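Local coordinates for protein aminotransferase class I and II (Streptococcus suis 89/1591, PDB 3OP7) that probably catalyses pyridoxal-phosphate-dependent transfer of amino groups between amino acids and keto acids, at residues E194-L202 with R302-F310. Numbering follows the deposited sequence.
With EDO (1,2-ethanediol), chain I.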
ATOM      1  N   GLU A 194     -13.642   1.024 -10.719  1.00 20.65           N
ATOM      2  CA  GLU A 194     -13.850   1.639 -11.987  1.00 22.45           C
ATOM      3  C   GLU A 194     -12.575   1.960 -12.735  1.00 22.77           C
ATOM      4  O   GLU A 194     -12.550   2.877 -13.555  1.00 22.42           O
ATOM      5  CB  GLU A 194     -14.770   2.871 -11.828  1.00 22.92           C
ATOM      6  CG  GLU A 194     -16.131   2.434 -11.308  1.00 23.38           C
ATOM      7  CD  GLU A 194     -17.108   3.519 -10.885  1.00 25.88           C
ATOM      8  OE1 GLU A 194     -16.711   4.680 -10.681  1.00 24.90           O
ATOM      9  OE2 GLU A 194     -18.329   3.173 -10.796  1.00 22.89           O
ATOM     10  N   VAL A 195     -11.512   1.201 -12.506  1.00 21.51           N
ATOM     11  CA  VAL A 195     -10.267   1.458 -13.249  1.00 21.52           C
ATOM     12  C   VAL A 195     -10.434   1.411 -14.774  1.00 22.96           C
ATOM     13  O   VAL A 195      -9.692   2.116 -15.474  1.00 24.04           O
ATOM     14  CB  VAL A 195      -9.072   0.531 -12.813  1.00 20.54           C
ATOM     15  CG1 VAL A 195      -8.675   0.819 -11.329  1.00 19.28           C
ATOM     16  CG2 VAL A 195      -9.353  -0.958 -13.034  1.00 22.03           C
ATOM     17  N   TYR A 196     -11.337   0.581 -15.263  1.00 23.75           N
ATOM     18  CA  TYR A 196     -11.605   0.471 -16.698  1.00 25.53           C
ATOM     19  C   TYR A 196     -12.739   1.364 -17.139  1.00 26.82           C
ATOM     20  O   TYR A 196     -13.919   0.967 -17.135  1.00 26.53           O
ATOM     21  CB  TYR A 196     -11.915  -0.965 -17.123  1.00 25.20           C
ATOM     22  CG  TYR A 196     -10.706  -1.870 -16.918  1.00 26.80           C
ATOM     23  CD1 TYR A 196      -9.585  -1.722 -17.729  1.00 32.21           C
ATOM     24  CD2 TYR A 196     -10.686  -2.852 -15.965  1.00 25.97           C
ATOM     25  CE1 TYR A 196      -8.502  -2.517 -17.589  1.00 30.82           C
ATOM     26  CE2 TYR A 196      -9.578  -3.648 -15.814  1.00 26.71           C
ATOM     27  CZ  TYR A 196      -8.506  -3.476 -16.642  1.00 29.97           C
ATOM     28  OH  TYR A 196      -7.395  -4.266 -16.554  1.00 37.02           O
ATOM     29  N   ARG A 197     -12.381   2.597 -17.478  1.00 28.07           N
ATOM     30  CA  ARG A 197     -13.301   3.547 -18.165  0.50 28.28           C
ATOM     31  C   ARG A 197     -13.592   3.068 -19.573  1.00 29.40           C
ATOM     32  O   ARG A 197     -12.682   2.936 -20.420  1.00 28.36           O
ATOM     33  CB  ARG A 197     -12.684   4.957 -18.247  0.50 29.47           C
ATOM     34  CG  ARG A 197     -13.629   6.110 -18.642  0.50 30.98           C
ATOM     35  CD  ARG A 197     -12.909   7.261 -19.394  0.50 32.91           C
ATOM     36  NE  ARG A 197     -13.826   8.116 -20.169  0.50 34.50           N
ATOM     37  CZ  ARG A 197     -13.891   8.162 -21.495  0.50 36.90           C
ATOM     38  NH1 ARG A 197     -13.110   7.405 -22.248  0.50 35.28           N
ATOM     39  NH2 ARG A 197     -14.761   8.975 -22.077  0.50 40.13           N
ATOM     40  N   SER A 198     -14.865   2.837 -19.866  1.00 29.41           N
ATOM     41  CA  SER A 198     -15.207   2.470 -21.193  1.00 30.35           C
ATOM     42  C   SER A 198     -14.966   3.628 -22.174  1.00 32.36           C
ATOM     43  O   SER A 198     -15.333   4.764 -21.902  1.00 31.35           O
ATOM     44  CB  SER A 198     -16.684   2.047 -21.278  1.00 30.18           C
ATOM     45  OG  SER A 198     -17.030   1.705 -22.604  1.00 32.87           O
ATOM     46  N   PHE A 199     -14.451   3.288 -23.354  1.00 34.00           N
ATOM     47  CA  PHE A 199     -14.301   4.224 -24.462  1.00 35.30           C
ATOM     48  C   PHE A 199     -15.386   3.989 -25.482  1.00 36.98           C
ATOM     49  O   PHE A 199     -15.345   4.540 -26.586  1.00 38.54           O
ATOM     50  CB  PHE A 199     -12.924   4.079 -25.128  1.00 35.46           C
ATOM     51  CG  PHE A 199     -11.818   4.686 -24.334  1.00 34.21           C
ATOM     52  CD1 PHE A 199     -11.392   4.077 -23.152  1.00 34.78           C
ATOM     53  CD2 PHE A 199     -11.173   5.857 -24.748  1.00 33.79           C
ATOM     54  CE1 PHE A 199     -10.368   4.599 -22.392  1.00 34.70           C
ATOM     55  CE2 PHE A 199     -10.110   6.402 -23.944  1.00 31.26           C
ATOM     56  CZ  PHE A 199      -9.718   5.748 -22.785  1.00 35.43           C
ATOM     57  N   SER A 200     -16.375   3.199 -25.103  1.00 36.60           N
ATOM     58  CA  SER A 200     -17.550   2.979 -25.946  1.00 39.08           C
ATOM     59  C   SER A 200     -18.493   4.170 -25.891  1.00 40.62           C
ATOM     60  O   SER A 200     -18.276   5.131 -25.167  1.00 41.33           O
ATOM     61  CB  SER A 200     -18.296   1.726 -25.482  1.00 38.98           C
ATOM     62  OG  SER A 200     -19.174   2.003 -24.399  1.00 36.15           O
ATOM     63  N   GLU A 201     -19.569   4.054 -26.646  1.00 44.18           N
ATOM     64  CA  GLU A 201     -20.573   5.125 -26.637  0.50 45.14           C
ATOM     65  C   GLU A 201     -21.650   4.922 -25.563  1.00 45.02           C
ATOM     66  O   GLU A 201     -22.506   5.797 -25.377  1.00 46.57           O
ATOM     67  CB  GLU A 201     -21.191   5.340 -28.027  0.50 47.23           C
ATOM     68  CG  GLU A 201     -20.351   6.257 -28.909  0.50 48.44           C
ATOM     69  CD  GLU A 201     -21.102   6.674 -30.172  0.50 52.94           C
ATOM     70  OE1 GLU A 201     -22.242   7.174 -30.049  0.50 56.31           O
ATOM     71  OE2 GLU A 201     -20.561   6.503 -31.287  0.50 56.22           O
ATOM     72  N   LEU A 202     -21.573   3.828 -24.800  1.00 43.02           N
ATOM     73  CA  LEU A 202     -22.531   3.582 -23.721  1.00 41.88           C
ATOM     74  C   LEU A 202     -22.466   4.677 -22.662  1.00 39.86           C
ATOM     75  O   LEU A 202     -21.414   5.269 -22.400  1.00 39.48           O
ATOM     76  CB  LEU A 202     -22.288   2.222 -23.063  1.00 39.81           C
ATOM     77  CG  LEU A 202     -22.535   0.973 -23.921  1.00 43.96           C
ATOM     78  CD1 LEU A 202     -22.023  -0.286 -23.204  1.00 41.37           C
ATOM     79  CD2 LEU A 202     -24.013   0.863 -24.166  1.00 44.55           C
ATOM     80  N   ARG A 302     -17.190  -9.180 -27.294  1.00 38.52           N
ATOM     81  CA  ARG A 302     -16.330  -7.998 -27.445  1.00 38.38           C
ATOM     82  C   ARG A 302     -16.451  -7.065 -26.246  1.00 36.62           C
ATOM     83  O   ARG A 302     -17.557  -6.652 -25.914  1.00 36.54           O
ATOM     84  CB  ARG A 302     -16.713  -7.254 -28.739  1.00 39.91           C
ATOM     85  CG  ARG A 302     -15.831  -6.076 -29.127  1.00 41.50           C
ATOM     86  CD  ARG A 302     -16.456  -5.361 -30.296  1.00 45.19           C
ATOM     87  NE  ARG A 302     -15.632  -4.320 -30.903  1.00 45.02           N
ATOM     88  CZ  ARG A 302     -15.730  -3.005 -30.684  1.00 48.07           C
ATOM     89  NH1 ARG A 302     -16.575  -2.505 -29.801  1.00 47.46           N
ATOM     90  NH2 ARG A 302     -14.942  -2.167 -31.360  1.00 49.77           N
ATOM     91  N   PRO A 303     -15.313  -6.720 -25.619  1.00 34.48           N
ATOM     92  CA  PRO A 303     -15.302  -5.830 -24.445  1.00 33.53           C
ATOM     93  C   PRO A 303     -15.809  -4.438 -24.810  1.00 33.76           C
ATOM     94  O   PRO A 303     -15.821  -4.071 -25.977  1.00 33.72           O
ATOM     95  CB  PRO A 303     -13.845  -5.798 -24.052  1.00 32.93           C
ATOM     96  CG  PRO A 303     -13.106  -6.048 -25.327  1.00 34.56           C
ATOM     97  CD  PRO A 303     -13.939  -7.059 -26.034  1.00 34.79           C
ATOM     98  N   ALA A 304     -16.208  -3.666 -23.818  1.00 32.46           N
ATOM     99  CA  ALA A 304     -16.758  -2.347 -24.078  1.00 33.43           C
ATOM    100  C   ALA A 304     -15.597  -1.323 -24.288  1.00 33.23           C
ATOM    101  O   ALA A 304     -15.567  -0.301 -23.632  1.00 32.25           O
ATOM    102  CB  ALA A 304     -17.657  -1.918 -22.876  1.00 33.28           C
ATOM    103  N   VAL A 305     -14.716  -1.595 -25.263  1.00 34.16           N
ATOM    104  CA  VAL A 305     -13.574  -0.723 -25.606  1.00 33.64           C
ATOM    105  C   VAL A 305     -12.825  -0.359 -24.315  1.00 32.35           C
ATOM    106  O   VAL A 305     -12.638   0.810 -23.969  1.00 31.85           O
ATOM    107  CB  VAL A 305     -13.999   0.519 -26.456  1.00 35.22           C
ATOM    108  CG1 VAL A 305     -12.786   1.111 -27.185  1.00 36.10           C
ATOM    109  CG2 VAL A 305     -15.113   0.175 -27.507  1.00 36.34           C
ATOM    110  N   VAL A 306     -12.396  -1.421 -23.634  1.00 31.92           N
ATOM    111  CA  VAL A 306     -11.431  -1.360 -22.549  1.00 30.72           C
ATOM    112  C   VAL A 306     -10.367  -2.417 -22.808  1.00 31.01           C
ATOM    113  O   VAL A 306     -10.595  -3.376 -23.539  1.00 32.78           O
ATOM    114  CB  VAL A 306     -12.102  -1.544 -21.136  1.00 31.51           C
ATOM    115  CG1 VAL A 306     -13.132  -0.412 -20.863  1.00 30.76           C
ATOM    116  CG2 VAL A 306     -12.781  -2.897 -21.000  1.00 28.86           C
ATOM    117  N   SER A 307      -9.233  -2.282 -22.152  1.00 31.44           N
ATOM    118  CA  SER A 307      -8.022  -3.073 -22.449  1.00 32.06           C
ATOM    119  C   SER A 307      -7.975  -4.496 -21.849  1.00 33.11           C
ATOM    120  O   SER A 307      -6.869  -5.006 -21.561  1.00 35.12           O
ATOM    121  CB  SER A 307      -6.776  -2.265 -21.953  1.00 29.91           C
ATOM    122  OG  SER A 307      -6.777  -1.983 -20.541  1.00 29.89           O
ATOM    123  N   THR A 308      -9.132  -5.129 -21.582  1.00 32.23           N
ATOM    124  CA  THR A 308      -9.124  -6.542 -21.193  1.00 31.74           C
ATOM    125  C   THR A 308     -10.165  -7.271 -22.027  1.00 32.38           C
ATOM    126  O   THR A 308     -11.165  -6.693 -22.463  1.00 33.27           O
ATOM    127  CB  THR A 308      -9.320  -6.787 -19.684  1.00 31.32           C
ATOM    128  OG1 THR A 308      -9.255  -8.210 -19.388  1.00 28.83           O
ATOM    129  CG2 THR A 308     -10.644  -6.177 -19.177  1.00 32.52           C
ATOM    130  N   SER A 309      -9.873  -8.521 -22.355  1.00 33.92           N
ATOM    131  CA  SER A 309     -10.838  -9.356 -23.049  1.00 33.68           C
ATOM    132  C   SER A 309     -10.721 -10.793 -22.566  1.00 34.23           C
ATOM    133  O   SER A 309      -9.716 -11.200 -21.962  1.00 33.15           O
ATOM    134  CB  SER A 309     -10.674  -9.319 -24.599  1.00 36.31           C
ATOM    135  OG  SER A 309      -9.450  -9.915 -24.999  1.00 35.50           O
ATOM    136  N   PHE A 310     -11.763 -11.570 -22.838  1.00 33.80           N
ATOM    137  CA  PHE A 310     -11.878 -12.933 -22.281  1.00 33.26           C
ATOM    138  C   PHE A 310     -12.365 -13.763 -23.441  1.00 34.90           C
ATOM    139  O   PHE A 310     -13.531 -13.694 -23.816  1.00 36.11           O
ATOM    140  CB  PHE A 310     -12.840 -12.968 -21.110  1.00 32.75           C
ATOM    141  CG  PHE A 310     -12.591 -14.079 -20.104  1.00 30.68           C
ATOM    142  CD1 PHE A 310     -11.331 -14.368 -19.639  1.00 31.00           C
ATOM    143  CD2 PHE A 310     -13.658 -14.822 -19.618  1.00 31.51           C
ATOM    144  CE1 PHE A 310     -11.124 -15.362 -18.668  1.00 32.64           C
ATOM    145  CE2 PHE A 310     -13.469 -15.824 -18.690  1.00 33.06           C
ATOM    146  CZ  PHE A 310     -12.196 -16.078 -18.188  1.00 33.41           C
TER
HETATM  147  C1  EDO I 406     -12.683   9.914 -24.507  1.00 59.02           C
HETATM  148  O1  EDO I 406     -13.994  10.215 -24.033  1.00 60.24           O
HETATM  149  C2  EDO I 406     -12.340  10.859 -25.653  1.00 59.83           C
HETATM  150  O2  EDO I 406     -11.090  10.487 -26.245  1.00 59.18           O
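Ser-198 OG donates to Ala-304 O over 2.7 Å, and Phe-199 N donates to Val-305 O over 3.1 Å, so consecutive residues of one loop grip consecutive carbonyls of the other. In this enzyme, which fits the fold-type I PLP-dependent class, the loop leaving strand 189-193 of the large-domain sheet here meets the loop leading into strand 309-313 of the small-domain sheet. The Ser-198 hydroxyl stands 22° off the Ala-304 carbonyl plane; the Phe-199 N-H is fairly straight (153°) but comes from above the Val-305 carbonyl plane. With OG anti to the backbone N (chi1 179°), Ser-198 carries its hydroxyl to Ala-304 O; the same oxygen accepts from Ser-200 N, an ST turn, and from Ser-200 OG at 2.8 Å. Three bonds therefore converge on Ser-198 OG. Ser-200 OG in turn accepts from Leu-202 N, making a second, overlapping ST turn, while Ala-304 centres an inverse gamma turn.

Outward from these bonds, Val-305 sets CG1 against Phe-199 CB at 3.6 Å and directs CG2 to the backbone of Ser-200. The Phe-199 ring also touches Leu-274 and Leu-281 of helix 270-294. In Val-306, chi1 of -61° turns CG1 against the facing backbone, 3.4 Å from Arg-197 O and 3.6 Å from Ser-198 CA, and near Tyr-196 CB. Thr-308 CG2 sits above the periphery of the Tyr-196 ring, not its centre. Tyr-196 OH and Ser-307 OG both hydrogen-bond Val-27 O, and Ser-307 OG lies at the ring edge, 3.5 Å from Tyr-196 CE1.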